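Local coordinates for protein cytochrome P450 RhF (Acinetobacter radioresistens, PDB 6RO8) that is the heme domain of a self-sufficient cytochrome P450 and probably catalyses monooxygenation of organic substrates, at residues V114-P119 / E123-L128. Sequence-based numbering, arbitrary orientation.
With HEM (protoporphyrin IX containing Fe), chain B; HIS (histidine), chain C.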
# COMPACT_ATOMS: atom_id res chain seq x y z
N VAL A 114 -10.79 5.10 2.62
CA VAL A 114 -9.51 5.42 3.25
C VAL A 114 -9.34 6.92 3.39
O VAL A 114 -8.62 7.38 4.27
CB VAL A 114 -8.34 4.78 2.46
CG1 VAL A 114 -8.08 5.53 1.15
CG2 VAL A 114 -7.07 4.65 3.34
N ASN A 115 -10.02 7.70 2.54
CA ASN A 115 -9.94 9.15 2.58
C ASN A 115 -11.27 9.80 2.94
O ASN A 115 -11.43 11.01 2.77
CB ASN A 115 -9.44 9.71 1.24
CG ASN A 115 -10.44 9.53 0.10
OD1 ASN A 115 -11.35 8.69 0.15
ND2 ASN A 115 -10.26 10.32 -0.95
N GLU A 116 -12.23 9.02 3.43
CA GLU A 116 -13.46 9.61 3.94
C GLU A 116 -13.24 10.08 5.36
O GLU A 116 -12.45 9.51 6.12
CB GLU A 116 -14.63 8.63 3.87
CG GLU A 116 -15.97 9.26 4.29
CD GLU A 116 -16.42 10.39 3.38
OE1 GLU A 116 -17.18 10.13 2.43
OE2 GLU A 116 -16.03 11.54 3.63
N ASP A 117 -13.94 11.13 5.72
CA ASP A 117 -13.46 11.97 6.80
C ASP A 117 -14.21 11.81 8.11
O ASP A 117 -13.70 12.22 9.15
CB ASP A 117 -13.55 13.44 6.39
CG ASP A 117 -12.42 14.20 6.91
OD1 ASP A 117 -12.36 14.37 8.14
OD2 ASP A 117 -11.55 14.58 6.09
N GLU A 118 -15.37 11.23 8.07
CA GLU A 118 -16.38 11.90 8.85
C GLU A 118 -16.47 11.46 10.30
O GLU A 118 -15.74 10.55 10.73
CB GLU A 118 -17.73 11.70 8.17
CG GLU A 118 -18.74 12.83 8.29
CD GLU A 118 -18.75 13.74 7.09
OE1 GLU A 118 -18.62 14.97 7.25
OE2 GLU A 118 -18.86 13.21 5.96
N PRO A 119 -17.32 12.12 11.08
CA PRO A 119 -18.12 11.38 12.05
C PRO A 119 -18.92 10.32 11.31
O PRO A 119 -19.51 10.57 10.25
CB PRO A 119 -19.03 12.46 12.67
CG PRO A 119 -18.66 13.76 12.01
CD PRO A 119 -17.32 13.57 11.35
N GLU A 123 -17.17 5.84 9.53
CA GLU A 123 -17.46 4.63 10.29
C GLU A 123 -18.79 3.99 9.91
O GLU A 123 -18.88 2.77 9.83
CB GLU A 123 -17.45 4.91 11.79
CG GLU A 123 -16.08 4.90 12.45
CD GLU A 123 -15.26 3.64 12.20
OE1 GLU A 123 -15.81 2.63 11.73
OE2 GLU A 123 -14.06 3.65 12.50
N ARG A 124 -19.85 4.78 9.74
CA ARG A 124 -21.12 4.25 9.24
C ARG A 124 -20.90 3.44 7.97
O ARG A 124 -21.41 2.32 7.86
CB ARG A 124 -22.10 5.39 8.95
CG ARG A 124 -23.44 5.24 9.60
CD ARG A 124 -24.34 6.38 9.20
NE ARG A 124 -24.08 7.59 9.97
CZ ARG A 124 -24.34 8.82 9.55
NH1 ARG A 124 -24.87 9.02 8.35
NH2 ARG A 124 -24.10 9.86 10.33
N ARG A 125 -20.13 3.97 7.03
CA ARG A 125 -19.83 3.23 5.80
C ARG A 125 -18.97 2.00 6.09
O ARG A 125 -19.23 0.91 5.59
CB ARG A 125 -19.15 4.15 4.80
CG ARG A 125 -19.19 3.65 3.38
CD ARG A 125 -18.57 4.68 2.46
NE ARG A 125 -19.36 5.90 2.39
CZ ARG A 125 -18.91 7.06 1.91
NH1 ARG A 125 -17.67 7.15 1.47
NH2 ARG A 125 -19.71 8.13 1.88
N ARG A 126 -17.93 2.16 6.91
CA ARG A 126 -17.12 1.02 7.30
C ARG A 126 -17.94 0.02 8.09
O ARG A 126 -18.06 -1.15 7.70
CB ARG A 126 -15.90 1.47 8.11
CG ARG A 126 -15.05 0.29 8.58
CD ARG A 126 -13.70 0.71 9.14
NE ARG A 126 -12.91 -0.47 9.50
CZ ARG A 126 -11.58 -0.54 9.52
NH1 ARG A 126 -10.85 0.53 9.20
NH2 ARG A 126 -10.97 -1.67 9.86
N ALA A 127 -18.54 0.47 9.21
CA ALA A 127 -19.26 -0.44 10.11
C ALA A 127 -20.30 -1.25 9.37
O ALA A 127 -20.60 -2.38 9.75
CB ALA A 127 -19.91 0.33 11.26
N LEU A 128 -20.84 -0.70 8.28
CA LEU A 128 -21.88 -1.40 7.55
C LEU A 128 -21.34 -2.11 6.31
O LEU A 128 -22.09 -2.33 5.35
CB LEU A 128 -23.03 -0.44 7.20
CG LEU A 128 -24.18 -0.19 8.21
CD1 LEU A 128 -25.03 -1.45 8.60
CD2 LEU A 128 -23.71 0.58 9.47
CHA HEM B . -6.52 1.12 4.61
CHB HEM B . -2.03 -0.59 3.84
CHC HEM B . -3.81 -4.49 1.51
CHD HEM B . -8.22 -2.50 1.89
C1A HEM B . -5.15 1.02 4.60
C2A HEM B . -4.20 1.97 5.13
C3A HEM B . -2.97 1.50 4.92
C4A HEM B . -3.08 0.23 4.23
CMA HEM B . -1.67 2.22 5.35
CAA HEM B . -4.53 3.30 5.85
CBA HEM B . -4.46 3.04 7.34
CGA HEM B . -4.86 4.25 8.14
O1A HEM B . -5.16 5.30 7.53
O2A HEM B . -4.87 4.14 9.39
C1B HEM B . -2.12 -1.82 3.23
C2B HEM B . -1.03 -2.75 3.04
C3B HEM B . -1.51 -3.83 2.38
C4B HEM B . -2.93 -3.61 2.14
CMB HEM B . 0.42 -2.48 3.53
CAB HEM B . -0.80 -5.13 1.93
CBB HEM B . 0.43 -5.50 2.31
C1C HEM B . -5.17 -4.30 1.40
C2C HEM B . -6.13 -5.16 0.75
C3C HEM B . -7.35 -4.59 0.88
C4C HEM B . -7.19 -3.36 1.60
CMC HEM B . -5.77 -6.50 0.07
CAC HEM B . -8.76 -5.03 0.39
CBC HEM B . -8.97 -6.14 -0.31
C1D HEM B . -8.16 -1.35 2.62
C2D HEM B . -9.27 -0.48 2.93
C3D HEM B . -8.82 0.51 3.69
C4D HEM B . -7.38 0.32 3.89
CMD HEM B . -10.74 -0.65 2.47
CAD HEM B . -9.69 1.67 4.22
CBD HEM B . -10.34 1.35 5.55
CGD HEM B . -10.77 2.63 6.22
O1D HEM B . -10.56 3.71 5.62
O2D HEM B . -11.31 2.60 7.35
NA HEM B . -4.43 -0.02 4.04
NB HEM B . -3.26 -2.38 2.68
NC HEM B . -5.85 -3.21 1.90
ND HEM B . -7.02 -0.83 3.23
FE HEM B . -5.15 -1.64 2.95
N HIS C . -3.89 2.26 -1.98
CA HIS C . -3.36 1.83 -0.70
C HIS C . -3.21 0.31 -0.64
O HIS C . -2.88 -0.24 0.42
CB HIS C . -4.24 2.32 0.45
CG HIS C . -5.71 2.22 0.16
ND1 HIS C . -6.59 1.60 1.02
CD2 HIS C . -6.44 2.66 -0.89
CE1 HIS C . -7.81 1.66 0.51
NE2 HIS C . -7.75 2.30 -0.65
OXT HIS C . -3.42 -0.38 -1.64
O HOH W 1 -15.43 8.15 11.30
O HOH W 2 -5.03 -0.33 1.06
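Glu116 and Arg125 form a buried salt bridge between the loop before helix 121-127 and the helix itself, an example of how a P450 can tie a heme-lining loop to the helix that follows it. A single carboxylate oxygen does the work: Glu116 OE1 lies 3.2 Å from Arg125 NH1 and is nearly as close to NH2. Both hydrogen bonds are weak and bent, the one from NH1 with an N-H...O angle of 124°, consistent with the carboxylate and guanidinium planes lying 71° apart and the oxygen coming in obliquely. Each side chain leaves its backbone with CG anti to N; Glu116 then bends at chi2 (63°), and the two chains cross at about a right angle.

Other hydrogen bonds fix the two ends. Glu116 OE2 uses its anti lone pair to accept from the backbone N of Asp117 at 3.0 Å, and also forms a long, weak ion pair with Arg111, while OE1 faces Arg125. The strongest partner of Arg125 lies elsewhere: its NE donates to the carbonyl oxygen of Val254, while NH1 adds a weak bond to the carbonyl oxygen of Thr112. A water joins the backbones nearby, donating to Glu118 O and accepting weakly from Glu123 N.

The heme is met from both segments. Arg126, extended from CG to NE, directs NH1 to the propionate oxygen O2D of the heme at 2.8 Å, near the guanidinium plane, and the same nitrogen also donates to the carbonyl oxygen of Gln380. Val114 packs CG2 against the heme at CHA, 3.8 Å away, and CG1 against the bound histidine, 3.7 Å from its NE2. With His379 and Arg322 also hydrogen-bonded to the heme, this arrangement belongs to the propionate-anchoring site of the cytochrome P450 fold, where the B-C loop lines the heme and the C-helix arginine bonds to a propionate.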